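Local coordinates for type IV pilus secretin PilQ family protein (Vibrio cholerae, PDB 6W6M) that probably forms a multi-subunit outer-membrane secretin channel through which the type IV competence pilus of Vibrio cholerae passes, at residues A325-V330 with S558-F563; L335-V340 with F548-E553; V340-M345 with L378-A383; I436-E441 with A460-K465. One frame throughout, in Å; residues are numbered along the deposited sequence.

Overall arrangement
Strand 320-347 opens three of the four contacts in turn. From 325-330 the chain runs through 335-340 to 340-345, where contact 3 closes first by bringing back 378-383. It then passes through the hairpin of contact 4 (436-441 with 460-465), a separate short loop in series with contact 3. Strand 549-568 returns last, closing contact 2 with 548-553 and then contact 1 with 558-563, so that contacts 3 and 4 nest inside contact 2, and contact 2 inside contact 1. Contacts 2 and 3 share Val340 and have centres about 14 Å apart. Contact 4 packs against contact 1, joining the four-stranded sheet to the sheet of strands 320-347 and 549-568.

Contact 1 (A325-V330 with S558-F563); sequences ARIVTV and SELLIF
Ile327 lies beside Ile562 and Leu560 on one face of an antiparallel strand pair, and all three side chains point the same way. Ile327 uses two branches: CG1 meets CG1 of Ile562 at 4.0 Å, while CG2 meets CD1 of Leu560 at 3.9 Å. In both isoleucines CG1 sits anti to the carbonyl carbon (chi1 -66°), which brings these two methylenes alongside each other. Beyond them, Val482 and Gln484 lie against Ile327, Gln504 against Leu560 and Ile506 against Ile562. The other face carries Val328, whose CG2 reaches the edge of the Phe563 ring near its plane, 4.3 Å from CE1. With Phe563 CG anti to the carbonyl carbon, the ring turns its edge to the partner strand, CD1 lying 3.8 Å from Arg326 O. Leu561 on this face packs on Arg425 of a neighbouring subunit. Between the faces run paired backbone bonds at Arg326 with Phe563, Val328 with Leu561 and Val330 with Glu559; Val328 N to Leu561 O is nearly straight, 3.0 Å and 171° at the hydrogen. At the polar edge Glu559 O accepts two donors. Val330 N approaches it in the carbonyl plane at 3.0 Å, whereas Thr329 OG1, anti to its backbone N, gives its proton from above that plane at 3.2 Å. The chemistry therefore divides by layer: backbone polar groups are paired within the sheet, the isoleucine-leucine face is buried against strands 475-493 and 496-513, consistent with the double-walled barrel of secretins, and the threonine hydroxyl donates to a main-chain carbonyl that already accepts an N-H.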
loop_
_atom_site.group_PDB
_atom_site.type_symbol
_atom_site.label_atom_id
_atom_site.label_comp_id
_atom_site.label_asym_id
_atom_site.label_seq_id
_atom_site.Cartn_x
_atom_site.Cartn_y
_atom_site.Cartn_z
ATOM N N ALA A 325 -12.920 50.378 -13.745
ATOM C CA ALA A 325 -14.063 49.951 -12.950
ATOM C C ALA A 325 -14.301 50.921 -11.801
ATOM O O ALA A 325 -13.410 51.649 -11.380
ATOM C CB ALA A 325 -13.860 48.530 -12.422
ATOM N N ARG A 326 -15.529 50.935 -11.295
ATOM C CA ARG A 326 -15.873 51.840 -10.204
ATOM C C ARG A 326 -16.906 51.199 -9.293
ATOM O O ARG A 326 -18.010 50.893 -9.735
ATOM C CB ARG A 326 -16.405 53.163 -10.742
ATOM C CG ARG A 326 -16.279 54.286 -9.777
ATOM C CD ARG A 326 -17.079 55.471 -10.213
ATOM N NE ARG A 326 -16.742 56.647 -9.424
ATOM C CZ ARG A 326 -17.625 57.549 -9.020
ATOM N NH1 ARG A 326 -18.906 57.401 -9.323
ATOM N NH2 ARG A 326 -17.233 58.590 -8.301
ATOM N N ILE A 327 -16.561 51.023 -8.024
ATOM C CA ILE A 327 -17.432 50.383 -7.049
ATOM C C ILE A 327 -17.831 51.431 -6.028
ATOM O O ILE A 327 -16.961 52.061 -5.417
ATOM C CB ILE A 327 -16.744 49.192 -6.368
ATOM C CG1 ILE A 327 -16.488 48.088 -7.382
ATOM C CG2 ILE A 327 -17.585 48.669 -5.232
ATOM C CD1 ILE A 327 -15.603 47.011 -6.880
ATOM N N VAL A 328 -19.135 51.626 -5.847
ATOM C CA VAL A 328 -19.657 52.655 -4.956
ATOM C C VAL A 328 -20.615 52.019 -3.959
ATOM O O VAL A 328 -21.448 51.190 -4.335
ATOM C CB VAL A 328 -20.365 53.771 -5.748
ATOM C CG1 VAL A 328 -20.790 54.872 -4.830
ATOM C CG2 VAL A 328 -19.459 54.316 -6.811
ATOM N N THR A 329 -20.507 52.408 -2.690
ATOM C CA THR A 329 -21.470 51.924 -1.707
ATOM C C THR A 329 -21.869 53.026 -0.734
ATOM O O THR A 329 -21.046 53.856 -0.345
ATOM C CB THR A 329 -20.941 50.719 -0.930
ATOM O OG1 THR A 329 -22.001 50.171 -0.142
ATOM C CG2 THR A 329 -19.829 51.111 -0.017
ATOM N N VAL A 330 -23.144 53.013 -0.344
ATOM C CA VAL A 330 -23.732 54.016 0.539
ATOM C C VAL A 330 -24.558 53.319 1.613
ATOM O O VAL A 330 -25.312 52.386 1.325
ATOM C CB VAL A 330 -24.603 55.017 -0.252
ATOM C CG1 VAL A 330 -25.311 55.956 0.672
ATOM C CG2 VAL A 330 -23.764 55.805 -1.229
ATOM N N SER A 558 -29.116 50.287 2.518
ATOM C CA SER A 558 -27.805 50.073 1.920
ATOM C C SER A 558 -27.921 49.988 0.407
ATOM O O SER A 558 -28.929 49.521 -0.125
ATOM C CB SER A 558 -27.157 48.803 2.463
ATOM O OG SER A 558 -25.912 48.579 1.847
ATOM N N GLU A 559 -26.869 50.418 -0.286
ATOM C CA GLU A 559 -26.892 50.403 -1.741
ATOM C C GLU A 559 -25.491 50.247 -2.311
ATOM O O GLU A 559 -24.560 50.917 -1.865
ATOM C CB GLU A 559 -27.528 51.677 -2.274
ATOM C CG GLU A 559 -27.659 51.718 -3.755
ATOM C CD GLU A 559 -28.334 52.977 -4.210
ATOM O OE1 GLU A 559 -28.652 53.812 -3.338
ATOM O OE2 GLU A 559 -28.549 53.140 -5.429
ATOM N N LEU A 560 -25.358 49.340 -3.279
ATOM C CA LEU A 560 -24.055 49.067 -3.935
ATOM C C LEU A 560 -24.243 49.125 -5.453
ATOM O O LEU A 560 -25.275 48.636 -5.940
ATOM C CB LEU A 560 -23.560 47.686 -3.496
ATOM C CG LEU A 560 -22.587 47.003 -4.454
ATOM C CD1 LEU A 560 -21.156 47.418 -4.158
ATOM C CD2 LEU A 560 -22.727 45.492 -4.384
ATOM N N LEU A 561 -23.283 49.728 -6.154
ATOM C CA LEU A 561 -23.314 49.844 -7.610
ATOM C C LEU A 561 -21.933 49.603 -8.199
ATOM O O LEU A 561 -20.918 49.960 -7.595
ATOM C CB LEU A 561 -23.806 51.221 -8.058
ATOM C CG LEU A 561 -25.245 51.608 -7.733
ATOM C CD1 LEU A 561 -25.492 53.031 -8.117
ATOM C CD2 LEU A 561 -26.216 50.712 -8.453
ATOM N N ILE A 562 -21.894 49.014 -9.398
ATOM C CA ILE A 562 -20.638 48.773 -10.107
ATOM C C ILE A 562 -20.731 49.328 -11.524
ATOM O O ILE A 562 -21.654 48.988 -12.265
ATOM C CB ILE A 562 -20.285 47.275 -10.129
ATOM C CG1 ILE A 562 -19.991 46.784 -8.712
ATOM C CG2 ILE A 562 -19.092 47.029 -11.013
ATOM C CD1 ILE A 562 -19.890 45.308 -8.572
ATOM N N PHE A 563 -19.779 50.184 -11.897
ATOM C CA PHE A 563 -19.688 50.797 -13.217
ATOM C C PHE A 563 -18.426 50.342 -13.935
ATOM O O PHE A 563 -17.442 49.956 -13.308
ATOM C CB PHE A 563 -19.641 52.330 -13.150
ATOM C CG PHE A 563 -20.785 52.955 -12.435
ATOM C CD1 PHE A 563 -20.749 53.136 -11.071
ATOM C CD2 PHE A 563 -21.880 53.408 -13.129
ATOM C CE1 PHE A 563 -21.793 53.726 -10.413
ATOM C CE2 PHE A 563 -22.927 53.998 -12.472
ATOM C CZ PHE A 563 -22.881 54.157 -11.112
#

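Contact 2 (L335-V340 with F548-E553); sequences LEELGV and FRRTYE
Leu338 and Thr551 stand side by side on one face of the antiparallel pair, where Thr551 OG1 comes to 3.3 Å from Leu338 CB. The threonine hydroxyl lies between its own backbone N and carbonyl carbon (chi1 59°), and this rotation sets it against the leucine. On the other face Glu337 and Arg550 run alongside each other, pointing the same way. The glutamate chain is extended, with Glu337 CG 3.6 Å from Thr551 O, and OE2 reaches the aliphatic part of Arg550, 3.9 Å from CD. Arg550 bends at chi3 (56°), and its guanidinium is held beyond the pair by a salt bridge to Asp533 and a probable hydrogen bond from NH1 to Ala383 O. Glu337's carboxylate has weak hydrogen bonds to Ser384, Thr385 and Ser386. Tyr552 presents a ring edge to Glu337 CG, its CD1 4.2 Å away, while Leu335 CD1 lies 3.8 Å from Tyr552 OH, a hydroxyl hydrogen-bonded to Gln554 OE1. Paired backbone bonds at Glu336 with Glu553 and Leu338 with Thr551 fix the register, Leu338 N to Thr551 O measuring 3.0 Å. With strands 404-429 and 518-534 flanking it, the pair belongs to the long antiparallel strands typical of a secretin barrel wall.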
loop_
_atom_site.group_PDB
_atom_site.type_symbol
_atom_site.label_atom_id
_atom_site.label_comp_id
_atom_site.label_asym_id
_atom_site.label_seq_id
_atom_site.Cartn_x
_atom_site.Cartn_y
_atom_site.Cartn_z
ATOM N N LEU A 335 -31.863 54.705 14.860
ATOM C CA LEU A 335 -32.291 53.897 16.004
ATOM C C LEU A 335 -32.879 54.799 17.079
ATOM O O LEU A 335 -32.388 55.914 17.273
ATOM C CB LEU A 335 -31.114 53.106 16.550
ATOM C CG LEU A 335 -31.373 52.062 17.623
ATOM C CD1 LEU A 335 -30.417 50.928 17.468
ATOM C CD2 LEU A 335 -31.196 52.683 18.972
ATOM N N GLU A 336 -33.915 54.320 17.783
ATOM C CA GLU A 336 -34.523 55.061 18.883
ATOM C C GLU A 336 -35.157 54.132 19.914
ATOM O O GLU A 336 -35.851 53.175 19.564
ATOM C CB GLU A 336 -35.567 56.016 18.359
ATOM C CG GLU A 336 -36.190 56.868 19.416
ATOM C CD GLU A 336 -37.186 57.832 18.840
ATOM O OE1 GLU A 336 -37.397 57.787 17.610
ATOM O OE2 GLU A 336 -37.760 58.633 19.606
ATOM N N GLU A 337 -34.942 54.442 21.190
ATOM C CA GLU A 337 -35.481 53.633 22.281
ATOM C C GLU A 337 -35.938 54.461 23.487
ATOM O O GLU A 337 -35.264 55.399 23.897
ATOM C CB GLU A 337 -34.440 52.606 22.721
ATOM C CG GLU A 337 -34.976 51.542 23.661
ATOM C CD GLU A 337 -33.914 50.541 24.063
ATOM O OE1 GLU A 337 -32.716 50.842 23.882
ATOM O OE2 GLU A 337 -34.276 49.454 24.563
ATOM N N LEU A 338 -37.086 54.095 24.047
ATOM C CA LEU A 338 -37.664 54.763 25.211
ATOM C C LEU A 338 -38.011 53.756 26.303
ATOM O O LEU A 338 -38.576 52.702 26.023
ATOM C CB LEU A 338 -38.934 55.526 24.836
ATOM C CG LEU A 338 -38.886 56.719 23.888
ATOM C CD1 LEU A 338 -40.272 57.194 23.572
ATOM C CD2 LEU A 338 -38.072 57.853 24.436
ATOM N N GLY A 339 -37.720 54.086 27.559
ATOM C CA GLY A 339 -37.979 53.145 28.635
ATOM C C GLY A 339 -38.291 53.829 29.945
ATOM O O GLY A 339 -37.928 54.988 30.158
ATOM N N VAL A 340 -38.954 53.093 30.842
ATOM C CA VAL A 340 -39.460 53.643 32.096
ATOM C C VAL A 340 -39.290 52.647 33.235
ATOM O O VAL A 340 -39.499 51.442 33.080
ATOM C CB VAL A 340 -40.939 54.064 31.974
ATOM C CG1 VAL A 340 -41.472 54.511 33.299
ATOM C CG2 VAL A 340 -41.088 55.183 30.987
ATOM N N PHE A 548 -45.948 53.212 31.005
ATOM C CA PHE A 548 -46.186 51.790 31.216
ATOM C C PHE A 548 -45.674 50.944 30.058
ATOM O O PHE A 548 -46.205 49.869 29.791
ATOM C CB PHE A 548 -47.672 51.512 31.418
ATOM C CG PHE A 548 -48.251 52.140 32.644
ATOM C CD1 PHE A 548 -48.129 51.523 33.874
ATOM C CD2 PHE A 548 -48.943 53.334 32.565
ATOM C CE1 PHE A 548 -48.671 52.092 34.998
ATOM C CE2 PHE A 548 -49.481 53.904 33.686
ATOM C CZ PHE A 548 -49.347 53.282 34.904
ATOM N N ARG A 549 -44.639 51.386 29.353
ATOM C CA ARG A 549 -44.243 50.662 28.151
ATOM C C ARG A 549 -42.823 51.035 27.764
ATOM O O ARG A 549 -42.359 52.144 28.031
ATOM C CB ARG A 549 -45.194 50.953 26.996
ATOM C CG ARG A 549 -45.022 52.309 26.402
ATOM C CD ARG A 549 -46.199 52.683 25.567
ATOM N NE ARG A 549 -46.045 54.017 25.018
ATOM C CZ ARG A 549 -47.042 54.743 24.534
ATOM N NH1 ARG A 549 -48.275 54.268 24.539
ATOM N NH2 ARG A 549 -46.804 55.949 24.055
ATOM N N ARG A 550 -42.146 50.094 27.112
ATOM C CA ARG A 550 -40.876 50.352 26.450
ATOM C C ARG A 550 -41.063 50.164 24.958
ATOM O O ARG A 550 -41.722 49.212 24.528
ATOM C CB ARG A 550 -39.767 49.437 26.957
ATOM C CG ARG A 550 -38.486 49.571 26.177
ATOM C CD ARG A 550 -37.355 48.849 26.851
ATOM N NE ARG A 550 -37.668 47.448 27.069
ATOM C CZ ARG A 550 -36.981 46.646 27.868
ATOM N NH1 ARG A 550 -35.939 47.106 28.536
ATOM N NH2 ARG A 550 -37.341 45.384 28.002
ATOM N N THR A 551 -40.488 51.075 24.183
ATOM C CA THR A 551 -40.647 51.156 22.741
ATOM C C THR A 551 -39.282 51.183 22.061
ATOM O O THR A 551 -38.367 51.886 22.499
ATOM C CB THR A 551 -41.454 52.403 22.371
ATOM O OG1 THR A 551 -40.783 53.569 22.854
ATOM C CG2 THR A 551 -42.848 52.351 22.941
ATOM N N TYR A 552 -39.158 50.417 20.976
ATOM C CA TYR A 552 -37.902 50.275 20.250
ATOM C C TYR A 552 -38.175 50.379 18.761
ATOM O O TYR A 552 -39.156 49.811 18.281
ATOM C CB TYR A 552 -37.255 48.933 20.582
ATOM C CG TYR A 552 -35.997 48.635 19.817
ATOM C CD1 TYR A 552 -34.792 49.233 20.155
ATOM C CD2 TYR A 552 -36.013 47.772 18.741
ATOM C CE1 TYR A 552 -33.646 48.968 19.457
ATOM C CE2 TYR A 552 -34.873 47.506 18.034
ATOM C CZ TYR A 552 -33.692 48.103 18.395
ATOM O OH TYR A 552 -32.552 47.832 17.686
ATOM N N GLU A 553 -37.322 51.091 18.031
ATOM C CA GLU A 553 -37.516 51.252 16.597
ATOM C C GLU A 553 -36.191 51.422 15.870
ATOM O O GLU A 553 -35.333 52.197 16.300
ATOM C CB GLU A 553 -38.404 52.436 16.310
ATOM C CG GLU A 553 -38.698 52.610 14.862
ATOM C CD GLU A 553 -39.623 53.767 14.609
ATOM O OE1 GLU A 553 -39.994 54.448 15.587
ATOM O OE2 GLU A 553 -39.987 53.994 13.436
#

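Contact 3 (V340-M345 with L378-A383); sequences VRWGVM and LNVNLA
Trp342 O receives both Asn379 N, weakly, and Val380 N at 3.0 Å, so two residues of 378-383 face one of 340-345 in strands running antiparallel at 164°. The indole packs against both Asn379 and Val380. Its CG sits between the backbone N and the carbonyl carbon (chi1 64°), and Val380 comes over one face, with CB 3.9 Å from the centre of the five-membered ring in a CH-pi contact. Val380 CG2 is displaced to the rim, 3.6 Å from Trp342 CZ2. Asn379 CB touches the six-membered ring at CZ3, 3.5 Å away, and its amide plane is 18° from that of the indole. This is a classic beta bulge, next to the short strand 380-382, which borders strand 320-347 beyond the N-terminal end of strand 549-568. On the other face Arg341 CD packs on Ala383 CB at 3.6 Å; Leu378 CD1 meets Arg341 CG at 3.9 Å. Asn381 OD1 lies at the guanidinium edge, near its plane, but closest to the aliphatic Arg341 CD and CG, and is not hydrogen-bonded to the guanidinium. That group salt-bridges to Glu408 and has a long, weak ion pair with Glu358 of another subunit; Asn379, Val380 and Leu382 pack on yet another subunit.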
loop_
_atom_site.group_PDB
_atom_site.type_symbol
_atom_site.label_atom_id
_atom_site.label_comp_id
_atom_site.label_asym_id
_atom_site.label_seq_id
_atom_site.Cartn_x
_atom_site.Cartn_y
_atom_site.Cartn_z
ATOM N N VAL A 340 -38.954 53.093 30.842
ATOM C CA VAL A 340 -39.460 53.643 32.096
ATOM C C VAL A 340 -39.290 52.647 33.235
ATOM O O VAL A 340 -39.499 51.442 33.080
ATOM C CB VAL A 340 -40.939 54.064 31.974
ATOM C CG1 VAL A 340 -41.472 54.511 33.299
ATOM C CG2 VAL A 340 -41.088 55.183 30.987
ATOM N N ARG A 341 -38.949 53.171 34.409
ATOM C CA ARG A 341 -38.696 52.331 35.576
ATOM C C ARG A 341 -39.312 53.022 36.786
ATOM O O ARG A 341 -38.829 54.080 37.185
ATOM C CB ARG A 341 -37.196 52.142 35.755
ATOM C CG ARG A 341 -36.759 50.766 36.147
ATOM C CD ARG A 341 -35.344 50.526 35.701
ATOM N NE ARG A 341 -34.427 51.536 36.202
ATOM C CZ ARG A 341 -33.455 51.296 37.072
ATOM N NH1 ARG A 341 -33.268 50.071 37.534
ATOM N NH2 ARG A 341 -32.665 52.279 37.474
ATOM N N TRP A 342 -40.362 52.456 37.377
ATOM C CA TRP A 342 -40.926 53.111 38.553
ATOM C C TRP A 342 -41.381 52.108 39.597
ATOM O O TRP A 342 -41.639 50.940 39.304
ATOM C CB TRP A 342 -42.083 54.055 38.208
ATOM C CG TRP A 342 -43.304 53.439 37.632
ATOM C CD1 TRP A 342 -43.651 53.411 36.324
ATOM C CD2 TRP A 342 -44.373 52.811 38.344
ATOM N NE1 TRP A 342 -44.855 52.790 36.167
ATOM C CE2 TRP A 342 -45.323 52.410 37.395
ATOM C CE3 TRP A 342 -44.616 52.543 39.693
ATOM C CZ2 TRP A 342 -46.500 51.750 37.748
ATOM C CZ3 TRP A 342 -45.782 51.888 40.042
ATOM C CH2 TRP A 342 -46.707 51.498 39.075
ATOM N N GLY A 343 -41.493 52.605 40.827
ATOM C CA GLY A 343 -41.853 51.765 41.955
ATOM C C GLY A 343 -42.520 52.546 43.064
ATOM O O GLY A 343 -42.359 53.765 43.174
ATOM N N VAL A 344 -43.272 51.832 43.901
ATOM C CA VAL A 344 -43.978 52.422 45.028
ATOM C C VAL A 344 -43.798 51.525 46.245
ATOM O O VAL A 344 -43.471 50.345 46.134
ATOM C CB VAL A 344 -45.476 52.636 44.736
ATOM C CG1 VAL A 344 -46.194 53.135 45.966
ATOM C CG2 VAL A 344 -45.656 53.605 43.605
ATOM N N MET A 345 -44.003 52.107 47.423
ATOM C CA MET A 345 -43.850 51.348 48.662
ATOM C C MET A 345 -44.587 52.084 49.764
ATOM O O MET A 345 -44.205 53.204 50.106
ATOM C CB MET A 345 -42.372 51.193 49.001
ATOM C CG MET A 345 -42.079 50.373 50.214
ATOM S SD MET A 345 -40.308 50.170 50.439
ATOM C CE MET A 345 -39.937 48.909 49.235
ATOM N N LEU A 378 -39.098 47.428 42.680
ATOM C CA LEU A 378 -39.670 48.084 41.510
ATOM C C LEU A 378 -40.948 47.399 41.045
ATOM O O LEU A 378 -41.035 46.172 41.022
ATOM C CB LEU A 378 -38.645 48.118 40.378
ATOM C CG LEU A 378 -37.382 48.954 40.611
ATOM C CD1 LEU A 378 -36.399 48.779 39.477
ATOM C CD2 LEU A 378 -37.718 50.421 40.787
ATOM N N ASN A 379 -41.943 48.207 40.686
ATOM C CA ASN A 379 -43.185 47.696 40.120
ATOM C C ASN A 379 -43.043 47.457 38.626
ATOM O O ASN A 379 -43.289 46.354 38.136
ATOM C CB ASN A 379 -44.329 48.677 40.379
ATOM C CG ASN A 379 -45.009 48.442 41.699
ATOM O OD1 ASN A 379 -46.214 48.238 41.759
ATOM N ND2 ASN A 379 -44.241 48.469 42.767
ATOM N N VAL A 380 -42.659 48.491 37.890
ATOM C CA VAL A 380 -42.511 48.421 36.445
ATOM C C VAL A 380 -41.045 48.638 36.122
ATOM O O VAL A 380 -40.465 49.659 36.506
ATOM C CB VAL A 380 -43.395 49.458 35.744
ATOM C CG1 VAL A 380 -43.078 49.515 34.279
ATOM C CG2 VAL A 380 -44.841 49.127 35.961
ATOM N N ASN A 381 -40.444 47.685 35.410
ATOM C CA ASN A 381 -39.007 47.672 35.133
ATOM C C ASN A 381 -38.789 47.475 33.633
ATOM O O ASN A 381 -38.532 46.362 33.184
ATOM C CB ASN A 381 -38.342 46.575 35.949
ATOM C CG ASN A 381 -36.843 46.673 35.948
ATOM O OD1 ASN A 381 -36.280 47.756 35.863
ATOM N ND2 ASN A 381 -36.182 45.535 36.036
ATOM N N LEU A 382 -38.841 48.561 32.863
ATOM C CA LEU A 382 -38.751 48.525 31.411
ATOM C C LEU A 382 -37.741 49.550 30.931
ATOM O O LEU A 382 -38.031 50.406 30.095
ATOM C CB LEU A 382 -40.121 48.761 30.792
ATOM C CG LEU A 382 -41.169 47.709 31.155
ATOM C CD1 LEU A 382 -42.500 48.041 30.556
ATOM C CD2 LEU A 382 -40.723 46.339 30.710
ATOM N N ALA A 383 -36.545 49.512 31.507
ATOM C CA ALA A 383 -35.525 50.500 31.196
ATOM C C ALA A 383 -34.968 50.302 29.792
ATOM O O ALA A 383 -34.815 49.178 29.313
ATOM C CB ALA A 383 -34.387 50.425 32.207
#

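Contact 4 (I436-E441 with A460-K465); sequences IEQGTE and AVLSLK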
loop_
_atom_site.group_PDB
_atom_site.type_symbol
_atom_site.label_atom_id
_atom_site.label_comp_id
_atom_site.label_asym_id
_atom_site.label_seq_id
_atom_site.Cartn_x
_atom_site.Cartn_y
_atom_site.Cartn_z
ATOM N N ILE A 436 -5.221 43.548 -12.098
ATOM C CA ILE A 436 -4.614 44.385 -11.066
ATOM C C ILE A 436 -5.277 44.083 -9.723
ATOM O O ILE A 436 -6.497 43.905 -9.652
ATOM C CB ILE A 436 -4.686 45.892 -11.421
ATOM C CG1 ILE A 436 -3.914 46.722 -10.396
ATOM C CG2 ILE A 436 -6.105 46.382 -11.551
ATOM C CD1 ILE A 436 -3.666 48.116 -10.796
ATOM N N GLU A 437 -4.469 44.023 -8.658
ATOM C CA GLU A 437 -4.882 43.518 -7.350
ATOM C C GLU A 437 -4.327 44.354 -6.208
ATOM O O GLU A 437 -3.301 45.012 -6.344
ATOM C CB GLU A 437 -4.401 42.096 -7.116
ATOM C CG GLU A 437 -5.244 41.031 -7.691
ATOM C CD GLU A 437 -4.620 39.682 -7.489
ATOM O OE1 GLU A 437 -3.431 39.647 -7.127
ATOM O OE2 GLU A 437 -5.308 38.658 -7.686
ATOM N N GLN A 438 -4.996 44.277 -5.059
ATOM C CA GLN A 438 -4.521 44.907 -3.828
ATOM C C GLN A 438 -5.241 44.272 -2.644
ATOM O O GLN A 438 -6.465 44.369 -2.552
ATOM C CB GLN A 438 -4.766 46.400 -3.867
ATOM C CG GLN A 438 -4.088 47.148 -2.771
ATOM C CD GLN A 438 -4.557 48.568 -2.668
ATOM O OE1 GLN A 438 -3.761 49.495 -2.704
ATOM N NE2 GLN A 438 -5.855 48.751 -2.540
ATOM N N GLY A 439 -4.506 43.640 -1.738
ATOM C CA GLY A 439 -5.153 43.033 -0.588
ATOM C C GLY A 439 -4.264 42.201 0.305
ATOM O O GLY A 439 -3.135 42.595 0.573
ATOM N N THR A 440 -4.757 41.064 0.796
ATOM C CA THR A 440 -3.963 40.162 1.626
ATOM C C THR A 440 -4.139 38.715 1.185
ATOM O O THR A 440 -5.100 38.352 0.511
ATOM C CB THR A 440 -4.317 40.276 3.118
ATOM O OG1 THR A 440 -3.378 39.535 3.901
ATOM C CG2 THR A 440 -5.701 39.748 3.390
ATOM N N GLU A 441 -3.196 37.875 1.595
ATOM C CA GLU A 441 -3.236 36.441 1.325
ATOM C C GLU A 441 -3.239 35.691 2.649
ATOM O O GLU A 441 -2.283 35.788 3.417
ATOM C CB GLU A 441 -2.049 36.009 0.472
ATOM C CG GLU A 441 -1.977 36.685 -0.866
ATOM C CD GLU A 441 -0.856 36.142 -1.703
ATOM O OE1 GLU A 441 -0.037 35.381 -1.153
ATOM O OE2 GLU A 441 -0.794 36.463 -2.909
ATOM N N ALA A 460 -7.823 37.754 -0.369
ATOM C CA ALA A 460 -8.833 38.716 0.043
ATOM C C ALA A 460 -8.369 40.058 -0.508
ATOM O O ALA A 460 -7.642 40.794 0.159
ATOM C CB ALA A 460 -8.992 38.729 1.545
ATOM N N VAL A 461 -8.767 40.354 -1.744
ATOM C CA VAL A 461 -8.213 41.454 -2.516
ATOM C C VAL A 461 -9.343 42.264 -3.138
ATOM O O VAL A 461 -10.477 41.813 -3.247
ATOM C CB VAL A 461 -7.249 40.966 -3.621
ATOM C CG1 VAL A 461 -6.043 40.295 -3.025
ATOM C CG2 VAL A 461 -7.959 40.031 -4.565
ATOM N N LEU A 462 -9.022 43.510 -3.491
ATOM C CA LEU A 462 -9.841 44.299 -4.447
ATOM C C LEU A 462 -9.215 44.182 -5.841
ATOM O O LEU A 462 -8.132 44.745 -6.044
ATOM C CB LEU A 462 -9.874 45.755 -3.974
ATOM C CG LEU A 462 -10.200 46.794 -5.044
ATOM C CD1 LEU A 462 -11.698 46.884 -5.276
ATOM C CD2 LEU A 462 -9.641 48.154 -4.658
ATOM N N SER A 463 -9.872 43.461 -6.753
ATOM C CA SER A 463 -9.223 43.051 -7.985
ATOM C C SER A 463 -10.079 43.307 -9.210
ATOM O O SER A 463 -11.310 43.243 -9.162
ATOM C CB SER A 463 -8.851 41.578 -7.949
ATOM O OG SER A 463 -9.993 40.759 -7.869
ATOM N N LEU A 464 -9.392 43.573 -10.319
ATOM C CA LEU A 464 -9.991 43.668 -11.640
ATOM C C LEU A 464 -9.275 42.724 -12.592
ATOM O O LEU A 464 -8.047 42.725 -12.666
ATOM C CB LEU A 464 -9.927 45.095 -12.172
ATOM C CG LEU A 464 -10.455 45.343 -13.583
ATOM C CD1 LEU A 464 -11.929 45.038 -13.682
ATOM C CD2 LEU A 464 -10.177 46.761 -14.004
ATOM N N LYS A 465 -10.052 41.934 -13.330
ATOM C CA LYS A 465 -9.534 40.941 -14.264
ATOM C C LYS A 465 -10.308 41.059 -15.565
ATOM O O LYS A 465 -11.531 40.891 -15.562
ATOM C CB LYS A 465 -9.701 39.548 -13.687
ATOM C CG LYS A 465 -8.511 38.671 -13.799
ATOM C CD LYS A 465 -8.684 37.479 -12.909
ATOM C CE LYS A 465 -9.004 37.924 -11.506
ATOM N NZ LYS A 465 -7.988 38.877 -10.988
#
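Backbone hydrogen bonds carry most of the contact between Ile436-Glu441 and Ala460-Lys465. Ile436 and Leu464 bond in both directions, Leu464 N to Ile436 O measuring 3.0 Å, and so do Thr440 and Ala460. Between them Leu462 N reaches Gln438 O at 2.9 Å, but the return bond from Gln438 N is weak. The strand bends sharply at Gly439; Val461 CG1, beside its own backbone N (chi1 -64°), lies 3.8 Å from Gly439 CA. Apolar contacts follow: Thr440 CG2 meets Ala460 CB at 3.9 Å, and Ile436 CG2 meets Leu464 CB at 4.1 Å. Glu437 CG lies on Ser463 CB, 3.7 Å away. Glu437 OE2 and Lys465 NZ, 4.3 Å apart, are too distant for a salt bridge, though the opposite charges probably attract. Ser463 OG bonds to Thr483, on the next strand of the sheet. Strand 475-493 flanks 460-465, and strand 404-429 covers Ile436, Leu462 and Leu464. The outer side of 436-441 pairs antiparallel with a strand of another subunit, where Thr440 OG1 bonds to Ile501 and Asp502 of that subunit and Glu441 salt-bridges to Arg505 of the same subunit, so the sheet continues from one subunit into the next.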